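PDB 5MIY: E3 ubiquitin ligase RavN from Legionella pneumophila, which probably acts as a Legionella effector that promotes the attachment of ubiquitin to proteins as an E3 ligase. Local coordinates for residues N23-Y27 with K39-L45; Y27-I31 with D51-A56. One frame throughout, in Å; residues are numbered along the deposited sequence.

In the fold
Both contacts are built on strand 25-32, an inner strand of the antiparallel four-stranded sheet. Contact 1 pairs its start (25-27) with strand 35-41, an outermost strand of that sheet, and includes the loop that follows. Contact 2 places loop 51-56, which lies between strands 35-41 and 58-61, against residues 27-31. Their centres are about 11 Å apart, and Tyr-27 belongs to both. Lys-39 also joins them, because its NZ probably hydrogen-bonds Thr-53 OG1 at 2.8 Å. Along the chain the shared strand comes first, then the hairpin partner, then the loop. The hairpin and the long connection after it are thus linked through Tyr-27 and Lys-39.

Contact 1 of 2, residues N23-Y27 with K39-L45; sequences NTIVY and KAISSGL. With SO4 (sulfate ion), chain D; EDO (1,2-ethanediol), chain I.
Lys-39 lies in strand 35-41, already paired with strand 25-32. Residues 25-27 and 39-41 are extended; these short strands run antiparallel at 161°, axes 4.9 Å apart. Lys-39 and Tyr-27 form a hydrogen-bonded pair: Lys-39 N to Tyr-27 O is 2.8 Å, Tyr-27 N to Lys-39 O 3.1 Å. Tyr-27 has chi1 p, and Lys-39 CB lies over its ring face, a CH-pi contact 4.1 Å from the centroid. Lys-39, chi1 m and chi2 m, hydrogen-bonds Thr-53 OG1 through NZ. Ala-40 faces Val-26 in a non-hydrogen-bonded pair, CA to CA 4.6 Å; Ala-40 CB meets Thr-24 CG2 at 3.8 Å. Ile-41 returns to hydrogen-bonded pairing. Its N is 3.0 Å from Ile-25 O, and Ile-25 N 3.1 Å from Ile-41 O. This is the open end of the antiparallel beta hairpin of strands 25-32 and 35-41. Ile-41, chi1 p, sends CD1 to the Tyr-27 ring edge, 3.8 Å from CE2. From Ser-42 on the chain is loop; a water bridges Ser-42 O (2.9 Å) and Asn-23 O (3.0 Å). Ser-43 CA touches Ile-25 CD1 at 3.6 Å. Gly-44 (phi/psi 113°/-1°) turns the chain; a CB here would jam against Ser-43 O, so glycine fits. Its N binds O2 of a sulfate, probably from the crystallisation liquor, at 2.9 Å. Leu-45 points back toward the strand, CD2 3.9 Å from Ile-25 CG2 and CD1 4.0 Å from Tyr-27 CD2.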
loop_
_atom_site.group_PDB
_atom_site.type_symbol
_atom_site.label_atom_id
_atom_site.label_comp_id
_atom_site.label_asym_id
_atom_site.label_seq_id
_atom_site.Cartn_x
_atom_site.Cartn_y
_atom_site.Cartn_z
ATOM N N ASN A 23 -4.207 11.517 4.165
ATOM C CA ASN A 23 -2.751 11.513 4.083
ATOM C C ASN A 23 -2.159 10.108 4.033
ATOM O O ASN A 23 -0.944 9.964 3.840
ATOM C CB ASN A 23 -2.162 12.293 5.264
ATOM C CG ASN A 23 -2.555 13.760 5.238
ATOM O OD1 ASN A 23 -2.552 14.392 4.181
ATOM N ND2 ASN A 23 -2.907 14.306 6.401
ATOM N N THR A 24 -2.985 9.080 4.205
ATOM C CA THR A 24 -2.539 7.698 4.105
ATOM C C THR A 24 -2.123 7.368 2.674
ATOM O O THR A 24 -2.770 7.783 1.709
ATOM C CB THR A 24 -3.667 6.760 4.550
ATOM O OG1 THR A 24 -4.106 7.125 5.870
ATOM C CG2 THR A 24 -3.220 5.298 4.529
ATOM N N ILE A 25 -1.032 6.621 2.539
ATOM C CA ILE A 25 -0.595 6.114 1.241
ATOM C C ILE A 25 -1.305 4.792 0.987
ATOM O O ILE A 25 -1.206 3.859 1.793
ATOM C CB ILE A 25 0.930 5.933 1.196
ATOM C CG1 ILE A 25 1.642 7.280 1.333
ATOM C CG2 ILE A 25 1.365 5.182 -0.078
ATOM C CD1 ILE A 25 3.066 7.135 1.868
ATOM N N VAL A 26 -2.032 4.709 -0.129
ATOM C CA VAL A 26 -2.819 3.532 -0.465
ATOM C C VAL A 26 -2.462 3.087 -1.878
ATOM O O VAL A 26 -2.290 3.917 -2.778
ATOM C CB VAL A 26 -4.337 3.811 -0.336
ATOM C CG1 VAL A 26 -5.119 2.550 -0.604
ATOM C CG2 VAL A 26 -4.656 4.345 1.064
ATOM N N TYR A 27 -2.340 1.775 -2.064
ATOM C CA TYR A 27 -2.016 1.203 -3.364
ATOM C C TYR A 27 -2.424 -0.263 -3.378
ATOM O O TYR A 27 -2.675 -0.868 -2.331
ATOM C CB TYR A 27 -0.523 1.354 -3.705
ATOM C CG TYR A 27 0.455 0.835 -2.650
ATOM C CD1 TYR A 27 0.853 -0.502 -2.626
ATOM C CD2 TYR A 27 0.991 1.692 -1.689
ATOM C CE1 TYR A 27 1.753 -0.975 -1.665
ATOM C CE2 TYR A 27 1.898 1.230 -0.731
ATOM C CZ TYR A 27 2.267 -0.100 -0.713
ATOM O OH TYR A 27 3.159 -0.540 0.253
ATOM N N LYS A 39 -3.163 -2.245 0.112
ATOM C CA LYS A 39 -2.175 -1.948 1.140
ATOM C C LYS A 39 -2.263 -0.484 1.545
ATOM O O LYS A 39 -2.571 0.388 0.728
ATOM C CB LYS A 39 -0.749 -2.258 0.658
ATOM C CG LYS A 39 -0.556 -3.691 0.186
ATOM C CD LYS A 39 -0.817 -4.688 1.313
ATOM C CE LYS A 39 -0.467 -6.101 0.874
ATOM N NZ LYS A 39 -0.611 -7.104 1.966
ATOM N N ALA A 40 -1.984 -0.217 2.816
ATOM C CA ALA A 40 -1.947 1.143 3.331
ATOM C C ALA A 40 -0.723 1.294 4.225
ATOM O O ALA A 40 -0.477 0.443 5.086
ATOM C CB ALA A 40 -3.220 1.472 4.109
ATOM N N ILE A 41 0.047 2.363 4.014
ATOM C CA ILE A 41 1.240 2.634 4.820
ATOM C C ILE A 41 1.253 4.107 5.211
ATOM O O ILE A 41 0.673 4.958 4.527
ATOM C CB ILE A 41 2.547 2.242 4.084
ATOM C CG1 ILE A 41 2.789 3.116 2.846
ATOM C CG2 ILE A 41 2.520 0.764 3.702
ATOM C CD1 ILE A 41 4.036 2.700 2.034
ATOM N N SER A 42 1.887 4.405 6.350
ATOM C CA SER A 42 1.903 5.785 6.817
ATOM C C SER A 42 2.948 6.618 6.087
ATOM O O SER A 42 2.793 7.837 5.977
ATOM C CB SER A 42 2.134 5.847 8.339
ATOM O OG SER A 42 3.319 5.167 8.748
ATOM N N SER A 43 4.003 5.985 5.580
ATOM C CA SER A 43 5.068 6.677 4.865
ATOM C C SER A 43 5.813 5.651 4.024
ATOM O O SER A 43 5.640 4.446 4.197
ATOM C CB SER A 43 6.040 7.364 5.829
ATOM O OG SER A 43 6.763 6.385 6.555
ATOM N N GLY A 44 6.654 6.142 3.118
ATOM C CA GLY A 44 7.663 5.302 2.492
ATOM C C GLY A 44 7.508 5.031 1.010
ATOM O O GLY A 44 8.356 4.336 0.445
ATOM N N LEU A 45 6.466 5.538 0.354
ATOM C CA LEU A 45 6.248 5.170 -1.045
ATOM C C LEU A 45 7.450 5.525 -1.925
ATOM O O LEU A 45 7.781 4.786 -2.863
ATOM C CB LEU A 45 4.980 5.836 -1.578
ATOM C CG LEU A 45 4.488 5.321 -2.939
ATOM C CD1 LEU A 45 4.208 3.825 -2.872
ATOM C CD2 LEU A 45 3.253 6.074 -3.411
HETATM S S SO4 D . 7.907 8.992 1.255
HETATM O O1 SO4 D . 8.866 7.913 1.062
HETATM O O2 SO4 D . 7.343 8.913 2.599
HETATM O O3 SO4 D . 6.854 8.814 0.262
HETATM O O4 SO4 D . 8.546 10.291 1.058
HETATM C C1 EDO I . 7.968 6.110 -7.184
HETATM O O1 EDO I . 9.350 5.752 -7.157
HETATM C C2 EDO I . 7.377 5.734 -5.837
HETATM O O2 EDO I . 7.473 4.318 -5.664
HETATM O O HOH W 1 0.183 8.977 6.484
#

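Contact 2 of 2, residues Y27-I31 with D51-A56; sequences YLVKI and DPTTHA
This is a side-chain contact between a strand and a loop. Loop 51-56, which precedes strand 58-61, rests on one face of strand 27-31, the face that carries Tyr-27 and Val-29. The two backbones stay well apart: the nearest CA atoms are Val-29 to Ala-56 at 6.6 Å and Ile-31 to Thr-54 at 7.7 Å. About 235 Å² is buried in all. The main polar tie is a short hydrogen bond, Tyr-27 OH to Asp-51 OD1, 2.6 Å. Tyr-27 has chi1 p, and Asp-51 has chi1 t; the carboxylate oxygen lies near the plane of the ring, at its edge. Pro-52 CD packs 3.6 Å from Tyr-27 OH. The other carboxylate oxygen organises the loop. Asp-51 OD2 accepts from Thr-54 N at 3.1 Å, an Asx motif, and from Thr-54 OG1 at 2.8 Å. Thr-54, chi1 p, in turn accepts at OG1 from Ala-56 N at 3.1 Å, which makes an ST turn. Backbone bonds close the loop: His-55 N to Asp-51 O is 2.7 Å, and Asp-51 N to Ala-56 O is 2.9 Å. Further along the strand, after Tyr-27, the contact is van der Waals packing. Val-29 CB lies 3.9 Å from Ala-56 CB; with chi1 m, CG2 comes 3.9 Å from Thr-54 OG1 and CG1 4.2 Å from Asp-51 CB. At the far end Ile-31 CG2 meets Thr-54 CG2 at 4.1 Å. Lys-30 points away from the loop, and its NZ forms a salt bridge with Asp-101.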
loop_
_atom_site.group_PDB
_atom_site.type_symbol
_atom_site.label_atom_id
_atom_site.label_comp_id
_atom_site.label_asym_id
_atom_site.label_seq_id
_atom_site.Cartn_x
_atom_site.Cartn_y
_atom_site.Cartn_z
ATOM N N TYR A 27 -2.340 1.775 -2.064
ATOM C CA TYR A 27 -2.016 1.203 -3.364
ATOM C C TYR A 27 -2.424 -0.263 -3.378
ATOM O O TYR A 27 -2.675 -0.868 -2.331
ATOM C CB TYR A 27 -0.523 1.354 -3.705
ATOM C CG TYR A 27 0.455 0.835 -2.650
ATOM C CD1 TYR A 27 0.853 -0.502 -2.626
ATOM C CD2 TYR A 27 0.991 1.692 -1.689
ATOM C CE1 TYR A 27 1.753 -0.975 -1.665
ATOM C CE2 TYR A 27 1.898 1.230 -0.731
ATOM C CZ TYR A 27 2.267 -0.100 -0.713
ATOM O OH TYR A 27 3.159 -0.540 0.253
ATOM N N LEU A 28 -2.480 -0.819 -4.588
ATOM C CA LEU A 28 -2.772 -2.224 -4.826
ATOM C C LEU A 28 -1.502 -2.966 -5.227
ATOM O O LEU A 28 -0.680 -2.441 -5.984
ATOM C CB LEU A 28 -3.820 -2.368 -5.937
ATOM C CG LEU A 28 -4.667 -3.631 -5.969
ATOM C CD1 LEU A 28 -5.757 -3.534 -4.910
ATOM C CD2 LEU A 28 -5.277 -3.817 -7.368
ATOM N N VAL A 29 -1.339 -4.187 -4.716
ATOM C CA VAL A 29 -0.309 -5.084 -5.219
ATOM C C VAL A 29 -0.977 -6.382 -5.660
ATOM O O VAL A 29 -2.079 -6.726 -5.225
ATOM C CB VAL A 29 0.813 -5.366 -4.191
ATOM C CG1 VAL A 29 1.480 -4.057 -3.744
ATOM C CG2 VAL A 29 0.282 -6.152 -3.000
ATOM N N LYS A 30 -0.296 -7.091 -6.559
ATOM C CA LYS A 30 -0.753 -8.373 -7.081
ATOM C C LYS A 30 -0.046 -9.489 -6.320
ATOM O O LYS A 30 1.183 -9.494 -6.236
ATOM C CB LYS A 30 -0.450 -8.475 -8.580
ATOM C CG LYS A 30 -1.038 -9.692 -9.305
ATOM C CD LYS A 30 -0.926 -9.516 -10.824
ATOM C CE LYS A 30 -1.620 -10.632 -11.598
ATOM N NZ LYS A 30 -1.709 -10.315 -13.052
ATOM N N ILE A 31 -0.816 -10.417 -5.754
ATOM C CA ILE A 31 -0.244 -11.527 -4.997
ATOM C C ILE A 31 -0.506 -12.874 -5.646
ATOM O O ILE A 31 -0.093 -13.903 -5.101
ATOM C CB ILE A 31 -0.739 -11.536 -3.536
ATOM C CG1 ILE A 31 -2.217 -11.917 -3.473
ATOM C CG2 ILE A 31 -0.489 -10.183 -2.868
ATOM C CD1 ILE A 31 -2.679 -12.269 -2.080
ATOM N N ASP A 51 6.956 -3.321 -1.244
ATOM C CA ASP A 51 5.852 -3.270 -0.298
ATOM C C ASP A 51 6.235 -4.017 0.976
ATOM O O ASP A 51 6.750 -5.136 0.895
ATOM C CB ASP A 51 4.606 -3.888 -0.921
ATOM C CG ASP A 51 3.501 -4.096 0.085
ATOM O OD1 ASP A 51 3.051 -3.096 0.683
ATOM O OD2 ASP A 51 3.088 -5.258 0.283
ATOM N N PRO A 52 6.005 -3.436 2.159
ATOM C CA PRO A 52 6.463 -4.094 3.402
ATOM C C PRO A 52 5.973 -5.526 3.630
ATOM O O PRO A 52 6.781 -6.385 4.001
ATOM C CB PRO A 52 5.952 -3.134 4.486
ATOM C CG PRO A 52 6.033 -1.792 3.837
ATOM C CD PRO A 52 5.620 -2.031 2.388
ATOM N N THR A 53 4.682 -5.818 3.431
ATOM C CA THR A 53 4.169 -7.133 3.816
ATOM C C THR A 53 4.308 -8.197 2.730
ATOM O O THR A 53 4.329 -9.389 3.053
ATOM C CB THR A 53 2.695 -7.041 4.236
ATOM O OG1 THR A 53 1.898 -6.572 3.140
ATOM C CG2 THR A 53 2.530 -6.103 5.429
ATOM N N THR A 54 4.391 -7.821 1.453
ATOM C CA THR A 54 4.512 -8.807 0.384
ATOM C C THR A 54 5.835 -8.736 -0.359
ATOM O O THR A 54 6.145 -9.661 -1.121
ATOM C CB THR A 54 3.377 -8.652 -0.645
ATOM O OG1 THR A 54 3.569 -7.447 -1.402
ATOM C CG2 THR A 54 2.004 -8.637 0.031
ATOM N N HIS A 55 6.609 -7.665 -0.173
ATOM C CA HIS A 55 7.830 -7.388 -0.924
ATOM C C HIS A 55 7.572 -7.276 -2.425
ATOM O O HIS A 55 8.494 -7.436 -3.231
ATOM C CB HIS A 55 8.915 -8.427 -0.619
ATOM C CG HIS A 55 9.458 -8.322 0.773
ATOM N ND1 HIS A 55 10.262 -9.287 1.341
ATOM C CD2 HIS A 55 9.307 -7.359 1.714
ATOM C CE1 HIS A 55 10.585 -8.922 2.569
ATOM N NE2 HIS A 55 10.016 -7.756 2.820
ATOM N N ALA A 56 6.331 -6.995 -2.817
ATOM C CA ALA A 56 6.046 -6.699 -4.212
ATOM C C ALA A 56 6.764 -5.420 -4.630
ATOM O O ALA A 56 6.806 -4.436 -3.884
ATOM C CB ALA A 56 4.537 -6.566 -4.438
#